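Side-chain contacts in Serine/threonine-protein kinase Tel1 (Chaetomium thermophilum, PDB 6SKY), which probably acts as a DNA damage sensor, phosphorylating serine and threonine residues of proteins with ATP to activate checkpoint signalling: residues Q2129-R2134 and S2169-F2174; D2156-Q2161 and E2196-S2201; R2163-S2168 and S2185-D2190; I2206-A2211 and R2245-S2250. All coordinates share one frame; numbering follows the deposited sequence.

Contact 1 of 4, residues Q2129-R2134 and S2169-F2174; sequences QILSCR and SDIFRF
Two donors converge on the carbonyl oxygen of Gln-2129, in the same helical turn as Leu-2131, the residue that meets Ile-2171 and Phe-2172 across the contact. Cys-2133 N and Ser-2132 OG lie 3.1 and 3.0 Å from Gln-2129 O and approach it from the same face of the carbonyl plane. The hydroxyl comes in tilted 29° from that plane and folds back onto its own helix.

Between the helices the contacts are apolar. Leu-2131 divides its two methyl groups between different partners. CD1 sits over one face of the Phe-2172 ring, 4.0 Å from the centroid and displaced toward the rim at CZ, a CH-pi contact only 22° from the ring normal. The same methyl also packs against Ile-2171 CG2 at 3.9 Å, while Leu-2131 CB adds a second touch on Phe-2172 CZ at 3.8 Å. With chi1 near -79°, Phe-2172 has its ring anti to the carbonyl carbon, which brings the ring end closer to Leu-2131 than the start of the side chain would suggest. The other methyl, CD2, lies 3.6 Å above one face of the Arg-2134 guanidinium, toward its rim.

The contact joins helix 2124-2143 to helix 2154-2174; Ile-2171 also touches Ser-2116 and Met-2119 of helix 2102-2119, while Phe-2172 meets Leu-2184 of helix 2178-2189.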
loop_
_atom_site.group_PDB
_atom_site.type_symbol
_atom_site.label_atom_id
_atom_site.label_comp_id
_atom_site.label_asym_id
_atom_site.label_seq_id
_atom_site.Cartn_x
_atom_site.Cartn_y
_atom_site.Cartn_z
ATOM N N GLN A 2129 -0.106 26.381 0.804
ATOM C CA GLN A 2129 -0.752 27.637 1.167
ATOM C C GLN A 2129 -0.782 28.613 -0.003
ATOM O O GLN A 2129 -1.840 29.160 -0.349
ATOM C CB GLN A 2129 -0.022 28.234 2.355
ATOM C CG GLN A 2129 -0.481 29.584 2.763
ATOM C CD GLN A 2129 0.210 30.047 4.004
ATOM O OE1 GLN A 2129 0.882 29.274 4.668
ATOM N NE2 GLN A 2129 0.059 31.309 4.325
ATOM N N ILE A 2130 0.371 28.838 -0.630
ATOM C CA ILE A 2130 0.437 29.776 -1.744
ATOM C C ILE A 2130 -0.455 29.322 -2.888
ATOM O O ILE A 2130 -1.146 30.133 -3.510
ATOM C CB ILE A 2130 1.894 29.951 -2.198
ATOM C CG1 ILE A 2130 2.704 30.621 -1.104
ATOM C CG2 ILE A 2130 1.967 30.781 -3.439
ATOM C CD1 ILE A 2130 4.131 30.804 -1.472
ATOM N N LEU A 2131 -0.477 28.025 -3.174
ATOM C CA LEU A 2131 -1.223 27.553 -4.331
ATOM C C LEU A 2131 -2.727 27.610 -4.097
ATOM O O LEU A 2131 -3.490 27.932 -5.017
ATOM C CB LEU A 2131 -0.779 26.145 -4.686
ATOM C CG LEU A 2131 0.579 26.042 -5.364
ATOM C CD1 LEU A 2131 0.866 24.614 -5.687
ATOM C CD2 LEU A 2131 0.608 26.865 -6.607
ATOM N N SER A 2132 -3.179 27.317 -2.878
ATOM C CA SER A 2132 -4.603 27.438 -2.593
ATOM C C SER A 2132 -5.061 28.885 -2.672
ATOM O O SER A 2132 -6.123 29.182 -3.243
ATOM C CB SER A 2132 -4.916 26.865 -1.223
ATOM O OG SER A 2132 -4.514 27.760 -0.223
ATOM N N CYS A 2133 -4.274 29.808 -2.116
ATOM C CA CYS A 2133 -4.646 31.212 -2.227
ATOM C C CYS A 2133 -4.644 31.676 -3.677
ATOM O O CYS A 2133 -5.473 32.499 -4.066
ATOM C CB CYS A 2133 -3.722 32.071 -1.382
ATOM S SG CYS A 2133 -4.089 32.026 0.364
ATOM N N ARG A 2134 -3.727 31.163 -4.495
ATOM C CA ARG A 2134 -3.701 31.543 -5.903
ATOM C C ARG A 2134 -4.943 31.057 -6.632
ATOM O O ARG A 2134 -5.471 31.747 -7.509
ATOM C CB ARG A 2134 -2.449 30.990 -6.565
ATOM C CG ARG A 2134 -2.308 31.353 -8.009
ATOM C CD ARG A 2134 -1.304 30.475 -8.687
ATOM N NE ARG A 2134 0.050 30.734 -8.224
ATOM C CZ ARG A 2134 1.113 30.053 -8.626
ATOM N NH1 ARG A 2134 2.309 30.354 -8.160
ATOM N NH2 ARG A 2134 0.977 29.066 -9.492
ATOM N N SER A 2169 -1.739 21.683 -10.670
ATOM C CA SER A 2169 -1.899 20.233 -10.661
ATOM C C SER A 2169 -0.581 19.526 -10.942
ATOM O O SER A 2169 -0.284 18.498 -10.327
ATOM C CB SER A 2169 -2.958 19.814 -11.668
ATOM O OG SER A 2169 -2.457 19.943 -12.977
ATOM N N ASP A 2170 0.231 20.067 -11.850
ATOM C CA ASP A 2170 1.594 19.546 -12.006
ATOM C C ASP A 2170 2.364 19.602 -10.689
ATOM O O ASP A 2170 2.978 18.610 -10.259
ATOM C CB ASP A 2170 2.350 20.331 -13.070
ATOM C CG ASP A 2170 1.614 20.403 -14.372
ATOM O OD1 ASP A 2170 0.563 19.752 -14.498
ATOM O OD2 ASP A 2170 2.078 21.124 -15.275
ATOM N N ILE A 2171 2.353 20.770 -10.040
ATOM C CA ILE A 2171 3.120 20.924 -8.803
ATOM C C ILE A 2171 2.643 19.937 -7.747
ATOM O O ILE A 2171 3.447 19.264 -7.101
ATOM C CB ILE A 2171 3.044 22.368 -8.286
ATOM C CG1 ILE A 2171 3.627 23.324 -9.307
ATOM C CG2 ILE A 2171 3.814 22.492 -7.018
ATOM C CD1 ILE A 2171 3.291 24.739 -9.043
ATOM N N PHE A 2172 1.331 19.844 -7.545
ATOM C CA PHE A 2172 0.797 18.930 -6.543
ATOM C C PHE A 2172 1.075 17.484 -6.893
ATOM O O PHE A 2172 1.147 16.638 -6.001
ATOM C CB PHE A 2172 -0.705 19.130 -6.385
ATOM C CG PHE A 2172 -1.070 20.313 -5.560
ATOM C CD1 PHE A 2172 -0.448 20.546 -4.363
ATOM C CD2 PHE A 2172 -2.028 21.198 -5.990
ATOM C CE1 PHE A 2172 -0.776 21.633 -3.611
ATOM C CE2 PHE A 2172 -2.357 22.283 -5.244
ATOM C CZ PHE A 2172 -1.731 22.504 -4.052
ATOM N N ARG A 2173 1.196 17.166 -8.177
ATOM C CA ARG A 2173 1.527 15.801 -8.545
ATOM C C ARG A 2173 2.938 15.444 -8.118
ATOM O O ARG A 2173 3.169 14.343 -7.613
ATOM C CB ARG A 2173 1.352 15.597 -10.041
ATOM C CG ARG A 2173 1.534 14.169 -10.475
ATOM C CD ARG A 2173 0.835 13.887 -11.784
ATOM N NE ARG A 2173 -0.586 14.198 -11.735
ATOM C CZ ARG A 2173 -1.151 15.160 -12.447
ATOM N NH1 ARG A 2173 -2.452 15.384 -12.354
ATOM N NH2 ARG A 2173 -0.411 15.893 -13.264
ATOM N N PHE A 2174 3.903 16.351 -8.298
ATOM C CA PHE A 2174 5.258 15.992 -7.878
ATOM C C PHE A 2174 5.352 15.756 -6.373
ATOM O O PHE A 2174 6.155 14.936 -5.922
ATOM C CB PHE A 2174 6.279 17.041 -8.293
ATOM C CG PHE A 2174 7.681 16.699 -7.859
ATOM C CD1 PHE A 2174 8.445 15.808 -8.582
ATOM C CD2 PHE A 2174 8.220 17.237 -6.709
ATOM C CE1 PHE A 2174 9.721 15.476 -8.175
ATOM C CE2 PHE A 2174 9.495 16.907 -6.302
ATOM C CZ PHE A 2174 10.245 16.028 -7.037
#

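Contact 2 of 4, residues D2156-Q2161 and E2196-S2201; sequences DARLVQ and ESLGLS
Leu-2198 CD1 approaches the guanidinium of Arg-2158 obliquely; the terminal nitrogens of the arginine are bonded elsewhere, NH1 to Ser-2194 OG and NH2 to Ser-2142 OG. With the polar end engaged in this way, the aliphatic root of the arginine is what the opposing leucines use. The chain bends at chi2 (62°) and again at chi3, carrying the charged group aside from the line along which CB and CG meet their partners.

Leu-2200 CD1 rests 3.8 Å from Arg-2158 CB and 4.0 Å from Arg-2158 CG. Leu-2198 CD1 reaches the same two carbons, at 4.0 Å from CG, and each leucine lies roughly perpendicular to the arginine side chain. One methyl from each thus shares the first two methylene groups. Leu-2159, next along the helix, makes a looser apolar approach, its CD1 lying 4.4 Å from Leu-2200 CD2. Val-2202 and Val-2241 also touch Leu-2159.

Between the two leucines stands Gly-2199, whose backbone angles (phi 89°, psi 29°) suit glycine, a residue with no CB to meet the preceding carbonyl oxygen. Its turn redirects the backbone, and the leucines before and after it both point at helix 2154-2174.

Gly-2199, with its positive phi, is the first residue after short helix 2193-2196 to leave helical backbone angles; such a glycine is a common way for a chain to end a helix and turn into a loop. Here the loop leads to helix 2203-2217 and lies on a neighbouring helix at the surface of the FAT-domain alpha solenoid.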
loop_
_atom_site.group_PDB
_atom_site.type_symbol
_atom_site.label_atom_id
_atom_site.label_comp_id
_atom_site.label_asym_id
_atom_site.label_seq_id
_atom_site.Cartn_x
_atom_site.Cartn_y
_atom_site.Cartn_z
ATOM N N ASP A 2156 -11.015 35.461 -21.459
ATOM C CA ASP A 2156 -9.618 35.594 -21.058
ATOM C C ASP A 2156 -9.419 35.215 -19.598
ATOM O O ASP A 2156 -8.483 34.484 -19.255
ATOM C CB ASP A 2156 -9.144 37.022 -21.296
ATOM C CG ASP A 2156 -9.116 37.390 -22.758
ATOM O OD1 ASP A 2156 -8.907 36.485 -23.591
ATOM O OD2 ASP A 2156 -9.294 38.585 -23.077
ATOM N N ALA A 2157 -10.280 35.724 -18.719
ATOM C CA ALA A 2157 -10.167 35.407 -17.304
ATOM C C ALA A 2157 -10.375 33.922 -17.053
ATOM O O ALA A 2157 -9.658 33.309 -16.252
ATOM C CB ALA A 2157 -11.169 36.235 -16.510
ATOM N N ARG A 2158 -11.338 33.317 -17.745
ATOM C CA ARG A 2158 -11.573 31.890 -17.589
ATOM C C ARG A 2158 -10.382 31.079 -18.065
ATOM O O ARG A 2158 -9.964 30.123 -17.403
ATOM C CB ARG A 2158 -12.823 31.492 -18.354
ATOM C CG ARG A 2158 -13.443 30.242 -17.855
ATOM C CD ARG A 2158 -13.868 30.427 -16.434
ATOM N NE ARG A 2158 -15.090 29.701 -16.157
ATOM C CZ ARG A 2158 -15.891 29.975 -15.141
ATOM N NH1 ARG A 2158 -16.991 29.264 -14.961
ATOM N NH2 ARG A 2158 -15.595 30.961 -14.310
ATOM N N LEU A 2159 -9.821 31.443 -19.214
ATOM C CA LEU A 2159 -8.684 30.710 -19.744
ATOM C C LEU A 2159 -7.486 30.802 -18.814
ATOM O O LEU A 2159 -6.773 29.812 -18.607
ATOM C CB LEU A 2159 -8.340 31.246 -21.125
ATOM C CG LEU A 2159 -7.437 30.368 -21.968
ATOM C CD1 LEU A 2159 -8.007 28.984 -22.015
ATOM C CD2 LEU A 2159 -7.346 30.947 -23.347
ATOM N N VAL A 2160 -7.253 31.977 -18.227
ATOM C CA VAL A 2160 -6.104 32.114 -17.343
ATOM C C VAL A 2160 -6.332 31.356 -16.043
ATOM O O VAL A 2160 -5.387 30.800 -15.470
ATOM C CB VAL A 2160 -5.785 33.602 -17.112
ATOM C CG1 VAL A 2160 -6.231 34.060 -15.757
ATOM C CG2 VAL A 2160 -4.312 33.840 -17.273
ATOM N N GLN A 2161 -7.581 31.269 -15.583
ATOM C CA GLN A 2161 -7.870 30.458 -14.407
ATOM C C GLN A 2161 -7.598 28.986 -14.672
ATOM O O GLN A 2161 -7.013 28.288 -13.836
ATOM C CB GLN A 2161 -9.317 30.655 -13.987
ATOM C CG GLN A 2161 -9.726 29.822 -12.817
ATOM C CD GLN A 2161 -11.206 29.810 -12.625
ATOM O OE1 GLN A 2161 -11.948 30.322 -13.445
ATOM N NE2 GLN A 2161 -11.652 29.219 -11.539
ATOM N N GLU A 2196 -17.936 26.240 -22.171
ATOM C CA GLU A 2196 -18.441 26.044 -23.520
ATOM C C GLU A 2196 -19.429 27.121 -23.931
ATOM O O GLU A 2196 -19.714 27.261 -25.123
ATOM C CB GLU A 2196 -19.096 24.671 -23.636
ATOM C CG GLU A 2196 -18.147 23.522 -23.357
ATOM C CD GLU A 2196 -18.858 22.198 -23.171
ATOM O OE1 GLU A 2196 -20.090 22.205 -22.966
ATOM O OE2 GLU A 2196 -18.185 21.148 -23.227
ATOM N N SER A 2197 -19.960 27.877 -22.977
ATOM C CA SER A 2197 -20.831 28.997 -23.287
ATOM C C SER A 2197 -20.063 30.289 -23.511
ATOM O O SER A 2197 -20.616 31.228 -24.091
ATOM C CB SER A 2197 -21.849 29.195 -22.166
ATOM O OG SER A 2197 -21.204 29.510 -20.948
ATOM N N LEU A 2198 -18.818 30.364 -23.053
ATOM C CA LEU A 2198 -17.942 31.489 -23.337
ATOM C C LEU A 2198 -17.179 31.317 -24.639
ATOM O O LEU A 2198 -16.460 32.234 -25.043
ATOM C CB LEU A 2198 -16.951 31.692 -22.192
ATOM C CG LEU A 2198 -17.523 32.153 -20.859
ATOM C CD1 LEU A 2198 -16.540 31.893 -19.743
ATOM C CD2 LEU A 2198 -17.849 33.616 -20.938
ATOM N N GLY A 2199 -17.312 30.172 -25.297
ATOM C CA GLY A 2199 -16.617 29.936 -26.540
ATOM C C GLY A 2199 -15.243 29.336 -26.397
ATOM O O GLY A 2199 -14.383 29.579 -27.250
ATOM N N LEU A 2200 -15.003 28.558 -25.349
ATOM C CA LEU A 2200 -13.702 27.964 -25.086
ATOM C C LEU A 2200 -13.755 26.463 -25.315
ATOM O O LEU A 2200 -14.752 25.812 -24.998
ATOM C CB LEU A 2200 -13.250 28.244 -23.654
ATOM C CG LEU A 2200 -12.981 29.689 -23.273
ATOM C CD1 LEU A 2200 -12.768 29.775 -21.794
ATOM C CD2 LEU A 2200 -11.775 30.183 -23.999
ATOM N N SER A 2201 -12.676 25.917 -25.854
ATOM C CA SER A 2201 -12.526 24.481 -26.046
ATOM C C SER A 2201 -11.425 24.025 -25.101
ATOM O O SER A 2201 -10.244 24.076 -25.436
ATOM C CB SER A 2201 -12.196 24.154 -27.481
ATOM O OG SER A 2201 -13.174 24.681 -28.354
#

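Contact 3 of 4, residues R2163-S2168 and S2185-D2190; sequences RGMLLS and STALSD
Met-2165 lies alongside Leu-2188, the two side chains overlapping lengthwise and pointing opposite ways, with Met-2165 SD 3.6 Å from Leu-2188 CD2. They belong to an antiparallel helical hairpin of the alpha solenoid, helix 2154-2174 being joined to helix 2178-2189 by a short turn. The segment axes approach to 10.7 Å with a 160° angle between their directions, a nearly antiparallel pairing.

The methionine serves two neighbours with different parts of one chain. Its CB and SD run beside the branched end of Leu-2188, and a bend at chi3 (141°) then carries the terminal methyl away to the next residue back, where Met-2165 CE touches Ala-2187 CB at 3.8 Å. Leu-2188 uses its second branch elsewhere: CD1 meets Leu-2166 CD2 at 3.7 Å, with the two leucines crossing nearly at right angles. One leucine is therefore shared between successive residues of the partner helix, CD2 going to the Met-2165 sulfur and CD1 to Leu-2166 CD2.

Leu-2166 also touches Glu-2209 of helix 2203-2217, whereas Ala-2187 packs on Arg-1968 of the second subunit and Thr-2186 on Ala-1961 of that same subunit, which places the shorter helix at the dimer contact.

Each helix also folds a serine back onto itself. Ser-2168 OG bonds to Gly-2164 O, and Ser-2189 OG lies 3.2 Å from Ser-2185 O, reaching that oxygen from the face opposite the backbone donor Ser-2189 N.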
loop_
_atom_site.group_PDB
_atom_site.type_symbol
_atom_site.label_atom_id
_atom_site.label_comp_id
_atom_site.label_asym_id
_atom_site.label_seq_id
_atom_site.Cartn_x
_atom_site.Cartn_y
_atom_site.Cartn_z
ATOM N N ARG A 2163 -5.520 27.695 -16.883
ATOM C CA ARG A 2163 -4.084 27.467 -16.982
ATOM C C ARG A 2163 -3.410 27.459 -15.614
ATOM O O ARG A 2163 -2.536 26.621 -15.351
ATOM C CB ARG A 2163 -3.455 28.518 -17.878
ATOM C CG ARG A 2163 -3.919 28.454 -19.295
ATOM C CD ARG A 2163 -2.787 28.817 -20.202
ATOM N NE ARG A 2163 -3.202 28.920 -21.592
ATOM C CZ ARG A 2163 -3.502 30.063 -22.194
ATOM N NH1 ARG A 2163 -3.869 30.063 -23.468
ATOM N NH2 ARG A 2163 -3.435 31.205 -21.526
ATOM N N GLY A 2164 -3.787 28.386 -14.734
ATOM C CA GLY A 2164 -3.233 28.374 -13.392
ATOM C C GLY A 2164 -3.547 27.095 -12.644
ATOM O O GLY A 2164 -2.699 26.557 -11.926
ATOM N N MET A 2165 -4.763 26.579 -12.813
ATOM C CA MET A 2165 -5.125 25.329 -12.154
ATOM C C MET A 2165 -4.309 24.155 -12.678
ATOM O O MET A 2165 -3.877 23.298 -11.900
ATOM C CB MET A 2165 -6.609 25.058 -12.332
ATOM C CG MET A 2165 -7.487 25.677 -11.281
ATOM S SD MET A 2165 -9.225 25.555 -11.718
ATOM C CE MET A 2165 -9.935 25.212 -10.123
ATOM N N LEU A 2166 -4.094 24.083 -13.989
ATOM C CA LEU A 2166 -3.310 22.976 -14.531
ATOM C C LEU A 2166 -1.863 23.033 -14.051
ATOM O O LEU A 2166 -1.240 21.995 -13.770
ATOM C CB LEU A 2166 -3.386 22.984 -16.052
ATOM C CG LEU A 2166 -4.782 22.760 -16.632
ATOM C CD1 LEU A 2166 -4.785 22.925 -18.120
ATOM C CD2 LEU A 2166 -5.285 21.400 -16.270
ATOM N N LEU A 2167 -1.321 24.241 -13.925
ATOM C CA LEU A 2167 0.012 24.414 -13.355
ATOM C C LEU A 2167 0.075 23.901 -11.919
ATOM O O LEU A 2167 0.996 23.158 -11.539
ATOM C CB LEU A 2167 0.373 25.889 -13.438
ATOM C CG LEU A 2167 1.717 26.476 -13.069
ATOM C CD1 LEU A 2167 2.804 25.868 -13.896
ATOM C CD2 LEU A 2167 1.619 27.947 -13.338
ATOM N N SER A 2168 -0.904 24.284 -11.100
ATOM C CA SER A 2168 -0.937 23.788 -9.731
ATOM C C SER A 2168 -1.071 22.279 -9.686
ATOM O O SER A 2168 -0.580 21.645 -8.753
ATOM C CB SER A 2168 -2.080 24.427 -8.956
ATOM O OG SER A 2168 -1.913 25.823 -8.861
ATOM N N SER A 2185 -8.828 18.488 -9.932
ATOM C CA SER A 2185 -9.429 17.957 -11.144
ATOM C C SER A 2185 -10.945 17.965 -11.060
ATOM O O SER A 2185 -11.610 18.189 -12.072
ATOM C CB SER A 2185 -8.908 16.558 -11.432
ATOM O OG SER A 2185 -9.620 15.589 -10.711
ATOM N N THR A 2186 -11.516 17.773 -9.871
ATOM C CA THR A 2186 -12.962 17.904 -9.735
ATOM C C THR A 2186 -13.412 19.336 -9.997
ATOM O O THR A 2186 -14.364 19.579 -10.751
ATOM C CB THR A 2186 -13.403 17.463 -8.348
ATOM O OG1 THR A 2186 -12.963 16.128 -8.110
ATOM C CG2 THR A 2186 -14.885 17.491 -8.271
ATOM N N ALA A 2187 -12.738 20.301 -9.373
ATOM C CA ALA A 2187 -13.093 21.697 -9.576
ATOM C C ALA A 2187 -12.885 22.137 -11.015
ATOM O O ALA A 2187 -13.567 23.048 -11.479
ATOM C CB ALA A 2187 -12.284 22.576 -8.634
ATOM N N LEU A 2188 -11.945 21.522 -11.730
ATOM C CA LEU A 2188 -11.754 21.849 -13.139
ATOM C C LEU A 2188 -12.853 21.250 -13.997
ATOM O O LEU A 2188 -13.346 21.899 -14.920
ATOM C CB LEU A 2188 -10.398 21.351 -13.621
ATOM C CG LEU A 2188 -9.181 22.258 -13.532
ATOM C CD1 LEU A 2188 -7.950 21.436 -13.754
ATOM C CD2 LEU A 2188 -9.274 23.342 -14.559
ATOM N N SER A 2189 -13.233 20.003 -13.724
ATOM C CA SER A 2189 -14.311 19.386 -14.478
ATOM C C SER A 2189 -15.617 20.128 -14.287
ATOM O O SER A 2189 -16.471 20.120 -15.178
ATOM C CB SER A 2189 -14.472 17.929 -14.070
ATOM O OG SER A 2189 -13.370 17.161 -14.492
ATOM N N ASP A 2190 -15.802 20.770 -13.136
ATOM C CA ASP A 2190 -17.024 21.547 -12.948
ATOM C C ASP A 2190 -17.049 22.845 -13.744
ATOM O O ASP A 2190 -18.098 23.487 -13.807
ATOM C CB ASP A 2190 -17.229 21.852 -11.474
ATOM C CG ASP A 2190 -17.652 20.643 -10.703
ATOM O OD1 ASP A 2190 -17.488 19.527 -11.228
ATOM O OD2 ASP A 2190 -18.161 20.797 -9.580
#

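Contact 4 of 4, residues I2206-A2211 and R2245-S2250; sequences IKMEAA and RSDLLS
Met-2208 and Leu-2248 mark the nearest approach of two helical backbones, their CA atoms 8.7 Å apart. Segment 2206-2211 lies within helix 2203-2217, and segment 2245-2250 forms the first turns of helix 2245-2259. At that separation the main chains stay apart, and the contact is made by the side chains, chiefly those of these two residues.

Met-2208 sets out toward the other helix; with CG anti to the backbone N (chi1 175°) the chain stays extended until chi3 (-45°) turns the terminal methyl. Met-2208 CE then meets Leu-2248 CD1 at 3.6 Å, a contact between two methyl groups whose side chains run obliquely to one another. Leu-2248 does not set out toward the methionine, but its branched end comes nearer than its base. Asp-2247 takes a marginal part, its OD1 4.5 Å from Met-2208 SD, a distance that speaks for proximity and nothing stronger.

Loop residue Leu-2243 also touches Met-2208, and Leu-2236 packs on Leu-2248, adding to the apolar surroundings. Arg-2245, at the helix start, forms salt bridges to Asp-2231 and Glu-2278, away from the methionine.

The chemistry implies a contact of dispersion forces, which imposes little directional demand: a bent thioether chain reaches a leucine methyl, and the joint depends on methyl packing, with polar bonding left to other residues.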
loop_
_atom_site.group_PDB
_atom_site.type_symbol
_atom_site.label_atom_id
_atom_site.label_comp_id
_atom_site.label_asym_id
_atom_site.label_seq_id
_atom_site.Cartn_x
_atom_site.Cartn_y
_atom_site.Cartn_z
ATOM N N ILE A 2206 -8.753 19.239 -19.661
ATOM C CA ILE A 2206 -9.391 18.980 -18.379
ATOM C C ILE A 2206 -9.675 17.494 -18.209
ATOM O O ILE A 2206 -9.508 16.934 -17.115
ATOM C CB ILE A 2206 -10.659 19.836 -18.259
ATOM C CG1 ILE A 2206 -10.267 21.298 -18.078
ATOM C CG2 ILE A 2206 -11.500 19.371 -17.118
ATOM C CD1 ILE A 2206 -11.411 22.235 -18.062
ATOM N N LYS A 2207 -10.061 16.816 -19.287
ATOM C CA LYS A 2207 -10.258 15.378 -19.197
ATOM C C LYS A 2207 -8.936 14.642 -19.061
ATOM O O LYS A 2207 -8.877 13.607 -18.390
ATOM C CB LYS A 2207 -11.045 14.883 -20.402
ATOM C CG LYS A 2207 -12.508 15.258 -20.334
ATOM C CD LYS A 2207 -13.300 14.675 -21.482
ATOM C CE LYS A 2207 -12.830 15.226 -22.810
ATOM N NZ LYS A 2207 -13.601 14.683 -23.955
ATOM N N MET A 2208 -7.859 15.168 -19.636
ATOM C CA MET A 2208 -6.559 14.559 -19.402
ATOM C C MET A 2208 -6.100 14.751 -17.968
ATOM O O MET A 2208 -5.454 13.867 -17.401
ATOM C CB MET A 2208 -5.533 15.125 -20.363
ATOM C CG MET A 2208 -4.139 14.629 -20.096
ATOM S SD MET A 2208 -3.098 14.802 -21.532
ATOM C CE MET A 2208 -4.231 14.193 -22.759
ATOM N N GLU A 2209 -6.429 15.885 -17.353
ATOM C CA GLU A 2209 -6.122 16.049 -15.938
ATOM C C GLU A 2209 -6.914 15.070 -15.082
ATOM O O GLU A 2209 -6.389 14.518 -14.108
ATOM C CB GLU A 2209 -6.393 17.484 -15.508
ATOM C CG GLU A 2209 -6.146 17.735 -14.044
ATOM C CD GLU A 2209 -4.817 17.176 -13.572
ATOM O OE1 GLU A 2209 -3.804 17.364 -14.282
ATOM O OE2 GLU A 2209 -4.784 16.545 -12.491
ATOM N N ALA A 2210 -8.177 14.838 -15.429
ATOM C CA ALA A 2210 -8.961 13.846 -14.700
ATOM C C ALA A 2210 -8.363 12.452 -14.840
ATOM O O ALA A 2210 -8.311 11.685 -13.870
ATOM C CB ALA A 2210 -10.400 13.861 -15.191
ATOM N N ALA A 2211 -7.908 12.106 -16.042
ATOM C CA ALA A 2211 -7.263 10.816 -16.241
ATOM C C ALA A 2211 -5.979 10.708 -15.435
ATOM O O ALA A 2211 -5.655 9.637 -14.919
ATOM C CB ALA A 2211 -6.984 10.592 -17.720
ATOM N N ARG A 2245 -1.587 15.439 -30.479
ATOM C CA ARG A 2245 -2.076 14.076 -30.578
ATOM C C ARG A 2245 -0.985 13.049 -30.342
ATOM O O ARG A 2245 -1.292 11.928 -29.937
ATOM C CB ARG A 2245 -2.717 13.834 -31.937
ATOM C CG ARG A 2245 -3.829 12.828 -31.879
ATOM C CD ARG A 2245 -4.002 12.113 -33.187
ATOM N NE ARG A 2245 -4.726 10.865 -33.004
ATOM C CZ ARG A 2245 -4.665 9.842 -33.845
ATOM N NH1 ARG A 2245 -5.352 8.739 -33.601
ATOM N NH2 ARG A 2245 -3.906 9.917 -34.925
ATOM N N SER A 2246 0.277 13.407 -30.559
ATOM C CA SER A 2246 1.355 12.453 -30.362
ATOM C C SER A 2246 1.683 12.262 -28.894
ATOM O O SER A 2246 2.004 11.148 -28.482
ATOM C CB SER A 2246 2.600 12.889 -31.119
ATOM O OG SER A 2246 3.221 13.967 -30.465
ATOM N N ASP A 2247 1.583 13.307 -28.077
ATOM C CA ASP A 2247 1.804 13.099 -26.654
ATOM C C ASP A 2247 0.642 12.354 -26.020
ATOM O O ASP A 2247 0.855 11.539 -25.122
ATOM C CB ASP A 2247 2.059 14.427 -25.949
ATOM C CG ASP A 2247 0.795 15.180 -25.633
ATOM O OD1 ASP A 2247 0.139 14.865 -24.621
ATOM O OD2 ASP A 2247 0.464 16.113 -26.388
ATOM N N LEU A 2248 -0.578 12.576 -26.501
ATOM C CA LEU A 2248 -1.705 11.771 -26.050
ATOM C C LEU A 2248 -1.526 10.313 -26.439
ATOM O O LEU A 2248 -1.747 9.409 -25.627
ATOM C CB LEU A 2248 -3.002 12.327 -26.626
ATOM C CG LEU A 2248 -4.272 11.515 -26.396
ATOM C CD1 LEU A 2248 -4.562 11.377 -24.938
ATOM C CD2 LEU A 2248 -5.421 12.163 -27.094
ATOM N N LEU A 2249 -1.120 10.060 -27.683
ATOM C CA LEU A 2249 -0.950 8.685 -28.131
ATOM C C LEU A 2249 0.160 7.985 -27.370
ATOM O O LEU A 2249 0.025 6.815 -27.006
ATOM C CB LEU A 2249 -0.669 8.647 -29.623
ATOM C CG LEU A 2249 -1.889 8.771 -30.519
ATOM C CD1 LEU A 2249 -1.466 8.661 -31.942
ATOM C CD2 LEU A 2249 -2.879 7.702 -30.189
ATOM N N SER A 2250 1.266 8.676 -27.110
ATOM C CA SER A 2250 2.350 8.036 -26.383
ATOM C C SER A 2250 2.006 7.852 -24.912
ATOM O O SER A 2250 2.465 6.893 -24.289
ATOM C CB SER A 2250 3.634 8.832 -26.549
ATOM O OG SER A 2250 3.546 10.071 -25.893
#

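From the N terminus, contact 1 opens first and closes a loop bringing helix 2124-2143 onto the end of helix 2154-2174. Before it closes, contacts 2 and 3 have both opened on that second helix, and each crosses contact 1 along the chain. Contact 3 closes next, completing the hairpin with helix 2178-2189 inside the longer span of contact 2, which ends in the loop ahead of helix 2203-2217. Contact 4 follows in series and takes the solenoid on to helix 2245-2259. Contacts 1 and 4 are linked directly by the Arg-2173 to Glu-2209 salt bridge, and Ile-2206 and Glu-2209 pack on contact 3.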